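Hypothetical protein TTHC002 (Thermus thermophilus, PDB 2DBS) is of unknown function, a small DUF5647-family protein with helices and a mixed beta sheet that continues across a dimer interface. Local coordinates at residues Leu36-Asp40 with Leu67-Gly71; Trp61-Tyr65 with Leu77-Glu82. All blocks are in the same frame, centred on the assembly; numbering follows the deposited sequence.

Interaction 1 of 2, residues Leu36-Asp40 with Leu67-Gly71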
loop_
_atom_site.group_PDB
_atom_site.type_symbol
_atom_site.label_atom_id
_atom_site.label_comp_id
_atom_site.label_asym_id
_atom_site.label_seq_id
_atom_site.Cartn_x
_atom_site.Cartn_y
_atom_site.Cartn_z
ATOM N N LEU B 36 4.673 5.427 -4.891
ATOM C CA LEU B 36 5.698 5.271 -3.865
ATOM C C LEU B 36 5.190 5.736 -2.513
ATOM O O LEU B 36 4.947 6.908 -2.331
ATOM C CB LEU B 36 6.933 6.107 -4.205
ATOM C CG LEU B 36 8.155 5.588 -4.961
ATOM C CD1 LEU B 36 9.397 5.964 -4.155
ATOM C CD2 LEU B 36 8.084 4.089 -5.162
ATOM N N LEU B 37 5.054 4.836 -1.549
ATOM C CA LEU B 37 4.573 5.250 -0.233
ATOM C C LEU B 37 5.559 5.078 0.916
ATOM O O LEU B 37 5.682 3.997 1.492
ATOM C CB LEU B 37 3.277 4.525 0.133
ATOM C CG LEU B 37 2.073 4.775 -0.755
ATOM C CD1 LEU B 37 0.886 4.069 -0.151
ATOM C CD2 LEU B 37 1.804 6.250 -0.895
ATOM N N PRO B 38 6.283 6.149 1.262
ATOM C CA PRO B 38 7.240 6.055 2.373
ATOM C C PRO B 38 6.436 5.937 3.682
ATOM O O PRO B 38 5.985 6.963 4.231
ATOM C CB PRO B 38 7.990 7.384 2.290
ATOM C CG PRO B 38 7.886 7.744 0.842
ATOM C CD PRO B 38 6.473 7.398 0.508
ATOM N N LEU B 39 6.239 4.707 4.176
ATOM C CA LEU B 39 5.465 4.492 5.406
ATOM C C LEU B 39 5.953 5.232 6.643
ATOM O O LEU B 39 5.193 5.389 7.587
ATOM C CB LEU B 39 5.354 3.010 5.727
ATOM C CG LEU B 39 4.498 2.203 4.750
ATOM C CD1 LEU B 39 4.271 0.825 5.339
ATOM C CD2 LEU B 39 3.157 2.908 4.487
ATOM N N ASP B 40 7.207 5.678 6.659
ATOM C CA ASP B 40 7.689 6.416 7.810
ATOM C C ASP B 40 7.991 7.884 7.512
ATOM O O ASP B 40 8.667 8.556 8.291
ATOM C CB ASP B 40 8.906 5.741 8.457
ATOM C CG ASP B 40 10.120 5.667 7.547
ATOM O OD1 ASP B 40 10.291 6.536 6.670
ATOM O OD2 ASP B 40 10.928 4.734 7.744
ATOM N N LEU B 67 6.157 0.070 -1.021
ATOM C CA LEU B 67 6.195 0.472 0.393
ATOM C C LEU B 67 7.635 0.653 0.848
ATOM O O LEU B 67 8.424 -0.284 0.822
ATOM C CB LEU B 67 5.494 -0.559 1.275
ATOM C CG LEU B 67 3.998 -0.780 1.014
ATOM C CD1 LEU B 67 3.472 -1.928 1.872
ATOM C CD2 LEU B 67 3.234 0.497 1.310
ATOM N N PHE B 68 7.952 1.876 1.261
ATOM C CA PHE B 68 9.283 2.260 1.675
ATOM C C PHE B 68 9.459 2.418 3.164
ATOM O O PHE B 68 8.540 2.815 3.874
ATOM C CB PHE B 68 9.677 3.586 1.010
ATOM C CG PHE B 68 10.141 3.440 -0.416
ATOM C CD1 PHE B 68 9.272 2.998 -1.408
ATOM C CD2 PHE B 68 11.465 3.699 -0.755
ATOM C CE1 PHE B 68 9.718 2.816 -2.695
ATOM C CE2 PHE B 68 11.917 3.517 -2.045
ATOM C CZ PHE B 68 11.046 3.076 -3.015
ATOM N N LEU B 69 10.664 2.106 3.623
ATOM C CA LEU B 69 11.059 2.248 5.018
ATOM C C LEU B 69 12.501 2.743 5.029
ATOM O O LEU B 69 13.334 2.252 4.258
ATOM C CB LEU B 69 10.999 0.920 5.761
ATOM C CG LEU B 69 9.899 0.805 6.809
ATOM C CD1 LEU B 69 10.173 -0.411 7.667
ATOM C CD2 LEU B 69 9.846 2.078 7.652
ATOM N N GLN B 70 12.782 3.710 5.907
ATOM C CA GLN B 70 14.107 4.313 6.060
ATOM C C GLN B 70 14.793 4.534 4.694
ATOM O O GLN B 70 15.973 4.222 4.493
ATOM C CB GLN B 70 14.989 3.446 6.990
ATOM C CG GLN B 70 14.327 2.962 8.315
ATOM C CD GLN B 70 14.069 4.079 9.325
ATOM O OE1 GLN B 70 14.900 4.974 9.500
ATOM N NE2 GLN B 70 12.922 4.020 10.006
ATOM N N GLY B 71 14.019 5.057 3.750
ATOM C CA GLY B 71 14.543 5.369 2.440
ATOM C C GLY B 71 14.802 4.242 1.479
ATOM O O GLY B 71 15.510 4.438 0.496
#

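Interaction 2 of 2, residues Trp61-Tyr65 with Leu77-Glu82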
loop_
_atom_site.group_PDB
_atom_site.type_symbol
_atom_site.label_atom_id
_atom_site.label_comp_id
_atom_site.label_asym_id
_atom_site.label_seq_id
_atom_site.Cartn_x
_atom_site.Cartn_y
_atom_site.Cartn_z
ATOM N N TRP B 61 -2.714 0.846 -17.332
ATOM C CA TRP B 61 -1.601 1.286 -16.533
ATOM C C TRP B 61 -1.932 1.080 -15.059
ATOM O O TRP B 61 -2.043 2.032 -14.281
ATOM C CB TRP B 61 -1.278 2.742 -16.860
ATOM C CG TRP B 61 -0.748 2.861 -18.249
ATOM C CD1 TRP B 61 -1.401 2.518 -19.395
ATOM C CD2 TRP B 61 0.590 3.206 -18.640
ATOM N NE1 TRP B 61 -0.557 2.606 -20.471
ATOM C CE2 TRP B 61 0.671 3.033 -20.039
ATOM C CE3 TRP B 61 1.723 3.648 -17.947
ATOM C CZ2 TRP B 61 1.839 3.272 -20.755
ATOM C CZ3 TRP B 61 2.881 3.889 -18.659
ATOM C CH2 TRP B 61 2.929 3.704 -20.050
ATOM N N PRO B 62 -2.111 -0.194 -14.662
ATOM C CA PRO B 62 -2.428 -0.604 -13.291
ATOM C C PRO B 62 -1.445 -0.042 -12.287
ATOM O O PRO B 62 -0.317 0.307 -12.640
ATOM C CB PRO B 62 -2.387 -2.127 -13.363
ATOM C CG PRO B 62 -1.534 -2.407 -14.559
ATOM C CD PRO B 62 -1.983 -1.371 -15.533
ATOM N N SER B 63 -1.881 0.045 -11.035
ATOM C CA SER B 63 -1.047 0.589 -9.967
ATOM C C SER B 63 -0.056 -0.408 -9.365
ATOM O O SER B 63 -0.317 -1.617 -9.254
ATOM C CB SER B 63 -1.923 1.156 -8.838
ATOM O OG SER B 63 -2.857 2.108 -9.321
ATOM N N VAL B 64 1.095 0.132 -8.993
ATOM C CA VAL B 64 2.147 -0.632 -8.361
ATOM C C VAL B 64 2.523 0.178 -7.130
ATOM O O VAL B 64 2.950 1.317 -7.245
ATOM C CB VAL B 64 3.377 -0.796 -9.286
ATOM C CG1 VAL B 64 4.550 -1.420 -8.503
ATOM C CG2 VAL B 64 3.002 -1.662 -10.503
ATOM N N TYR B 65 2.322 -0.408 -5.953
ATOM C CA TYR B 65 2.646 0.255 -4.708
ATOM C C TYR B 65 3.995 -0.210 -4.216
ATOM O O TYR B 65 4.218 -1.396 -4.100
ATOM C CB TYR B 65 1.590 -0.065 -3.645
ATOM C CG TYR B 65 0.406 0.862 -3.687
ATOM C CD1 TYR B 65 -0.580 0.716 -4.659
ATOM C CD2 TYR B 65 0.330 1.955 -2.818
ATOM C CE1 TYR B 65 -1.612 1.648 -4.773
ATOM C CE2 TYR B 65 -0.683 2.882 -2.922
ATOM C CZ TYR B 65 -1.646 2.729 -3.901
ATOM O OH TYR B 65 -2.629 3.671 -4.030
ATOM N N LEU B 77 3.299 -4.116 -3.896
ATOM C CA LEU B 77 1.949 -4.681 -3.967
ATOM C C LEU B 77 1.477 -4.543 -5.403
ATOM O O LEU B 77 1.348 -3.430 -5.909
ATOM C CB LEU B 77 1.011 -3.908 -3.038
ATOM C CG LEU B 77 1.647 -3.629 -1.671
ATOM C CD1 LEU B 77 0.982 -2.481 -0.980
ATOM C CD2 LEU B 77 1.586 -4.892 -0.820
ATOM N N LEU B 78 1.260 -5.673 -6.073
ATOM C CA LEU B 78 0.805 -5.676 -7.460
ATOM C C LEU B 78 -0.709 -5.680 -7.494
ATOM O O LEU B 78 -1.363 -6.657 -7.124
ATOM C CB LEU B 78 1.351 -6.890 -8.214
ATOM C CG LEU B 78 2.813 -6.889 -8.715
ATOM C CD1 LEU B 78 3.444 -5.521 -8.524
ATOM C CD2 LEU B 78 3.616 -7.982 -7.989
ATOM N N LEU B 79 -1.245 -4.556 -7.950
ATOM C CA LEU B 79 -2.675 -4.310 -8.038
ATOM C C LEU B 79 -3.573 -5.364 -8.672
ATOM O O LEU B 79 -3.295 -5.888 -9.759
ATOM C CB LEU B 79 -2.923 -2.987 -8.785
ATOM C CG LEU B 79 -4.374 -2.475 -8.931
ATOM C CD1 LEU B 79 -4.793 -1.933 -7.572
ATOM C CD2 LEU B 79 -4.517 -1.389 -10.022
ATOM N N GLY B 80 -4.661 -5.645 -7.965
ATOM C CA GLY B 80 -5.693 -6.532 -8.445
ATOM C C GLY B 80 -6.791 -5.493 -8.673
ATOM O O GLY B 80 -7.213 -5.227 -9.798
ATOM N N LYS B 81 -7.231 -4.863 -7.587
ATOM C CA LYS B 81 -8.256 -3.836 -7.673
ATOM C C LYS B 81 -8.059 -2.774 -6.607
ATOM O O LYS B 81 -7.412 -2.998 -5.593
ATOM C CB LYS B 81 -9.658 -4.441 -7.538
ATOM C CG LYS B 81 -10.234 -5.041 -8.831
ATOM C CD LYS B 81 -11.712 -5.379 -8.646
ATOM C CE LYS B 81 -12.265 -6.205 -9.794
ATOM N NZ LYS B 81 -13.621 -6.762 -9.473
ATOM N N GLU B 82 -8.626 -1.607 -6.863
ATOM C CA GLU B 82 -8.533 -0.485 -5.949
ATOM C C GLU B 82 -9.966 -0.153 -5.554
ATOM O O GLU B 82 -10.900 -0.428 -6.303
ATOM C CB GLU B 82 -7.903 0.705 -6.654
ATOM C CG GLU B 82 -7.048 1.598 -5.791
ATOM C CD GLU B 82 -5.577 1.227 -5.858
ATOM O OE1 GLU B 82 -5.136 0.388 -5.044
ATOM O OE2 GLU B 82 -4.856 1.761 -6.731
#

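Interaction 1 of 2, residues Leu36-Asp40 with Leu67-Gly71
Leu39 N donates to Phe68 O at 3.0 Å, a short but bent bond with an angle of 133° at the hydrogen, formed just past the end of strand 33-38. One step back, Phe68 N donates to Leu37 O at 3.1 Å. Between these two bonds Pro38, which has no N-H to offer, lies beside Phe68, and their CB atoms are 4.3 Å apart. Under this backbone the Phe68 ring receives Leu36: Leu36 CD1 lies over one face, 3.8 Å from the ring centroid, and Leu36 CD2 comes to 3.2 Å from Phe68 CE1, a tight fit. Helix 8-20 covers this part of the sheet through Leu11, which touches Leu36, Pro38 and Phe68, while Val44 and Ala45 of helix 42-53 also reach Pro38. The two strands run parallel, linked by helix 42-53 in a beta-alpha-beta crossover, and the short strand segments are twisted by 33° against each other. Leu37 and Leu67 point to the other face. There Leu67 CD2 lies 4.0 Å from Leu39 CD2, the two side chains meeting at a slant, and Leu37 and Leu39 of the second subunit pack against Leu67 and Leu39, respectively. Beyond the strand ends, Asp40 has CG between its backbone N and carbonyl carbon (chi1 63°), which turns the carboxylate toward the hairpin turn at Gln70-Gly71. Asp40 OD2 accepts from Gln70 N at 2.8 Å, but the placement of OD2 is doubtful. Arg72, the next residue after the turn, donates from NH2 to Gln70 O.

Interaction 2 of 2, residues Trp61-Tyr65 with Leu77-Glu82
Tyr65 and Leu77 face each other as a hydrogen-bonded pair of the antiparallel beta hairpin made by strands 63-69 and 72-79. Leu77 N reaches Tyr65 O at 2.9 Å, and Tyr65 N returns a bond to Leu77 O at 3.2 Å. Their side chains lie on the same face, where Leu77 CD1 comes within 3.6 Å of Tyr65 CB. Val64 and Leu78 form the next, non-hydrogen-bonded pair and meet lightly on the other face through Val64 CG1 and Leu78 CD1. Further along, the pairing frays: Leu79 N makes only a weak bond to Ser63 O, at 3.3 Å. The Leu79 side chain still packs across the contact. Its CG is set opposite the backbone N (chi1 -177°), which carries Leu79 CD2 across to the strand entrance, 4.0 Å from Pro62 CB and 3.8 Å from Ser63 CB. The chain turns a corner at Gly80, and this brings Glu82 back over the start of strand 63-69. Ser63 OG gives a weak hydrogen bond to Glu82 OE2, which lies at the edge of the Tyr65 ring and in its plane; ring and carboxylate are turned 84° apart.

Strand 33-38 flanks the hairpin on the side of strand 63-69, bonding to Val64 through the backbone of Arg33 and Val35, while Val35 and Leu37 pack on Tyr65. On the other edge, Leu77, Leu78, Lys81 and Glu82 pair antiparallel with a strand of the second subunit, continuing the sheet across the interface. The Glu82 side chain also packs on Leu77 of that subunit, and its second carboxylate oxygen, Glu82 OE1, is buried 3.8 Å from Tyr65 CE1 with no polar partner.

Both interactions are built on strand 63-69, the middle strand of the three this chain contributes to the sheet: interaction 1 pairs its C-terminal end with strand 33-38 in parallel, and interaction 2 pairs its N-terminal end with strand 72-79 in antiparallel fashion. Their centres are about 17 Å apart, on opposite sides of the chain's centre, and their segments alternate along the chain in the order 36-40, 61-65, 67-71, 77-82. The sites nevertheless touch within the sheet, with Leu37 CD1 3.4 Å from Tyr65 CE2 and Leu67 CD1 3.8 Å from Leu77 CD1. Both also meet the second subunit, through the face of Leu37, Tyr65, Leu67 and Leu77 and through edge pairing at 77-82.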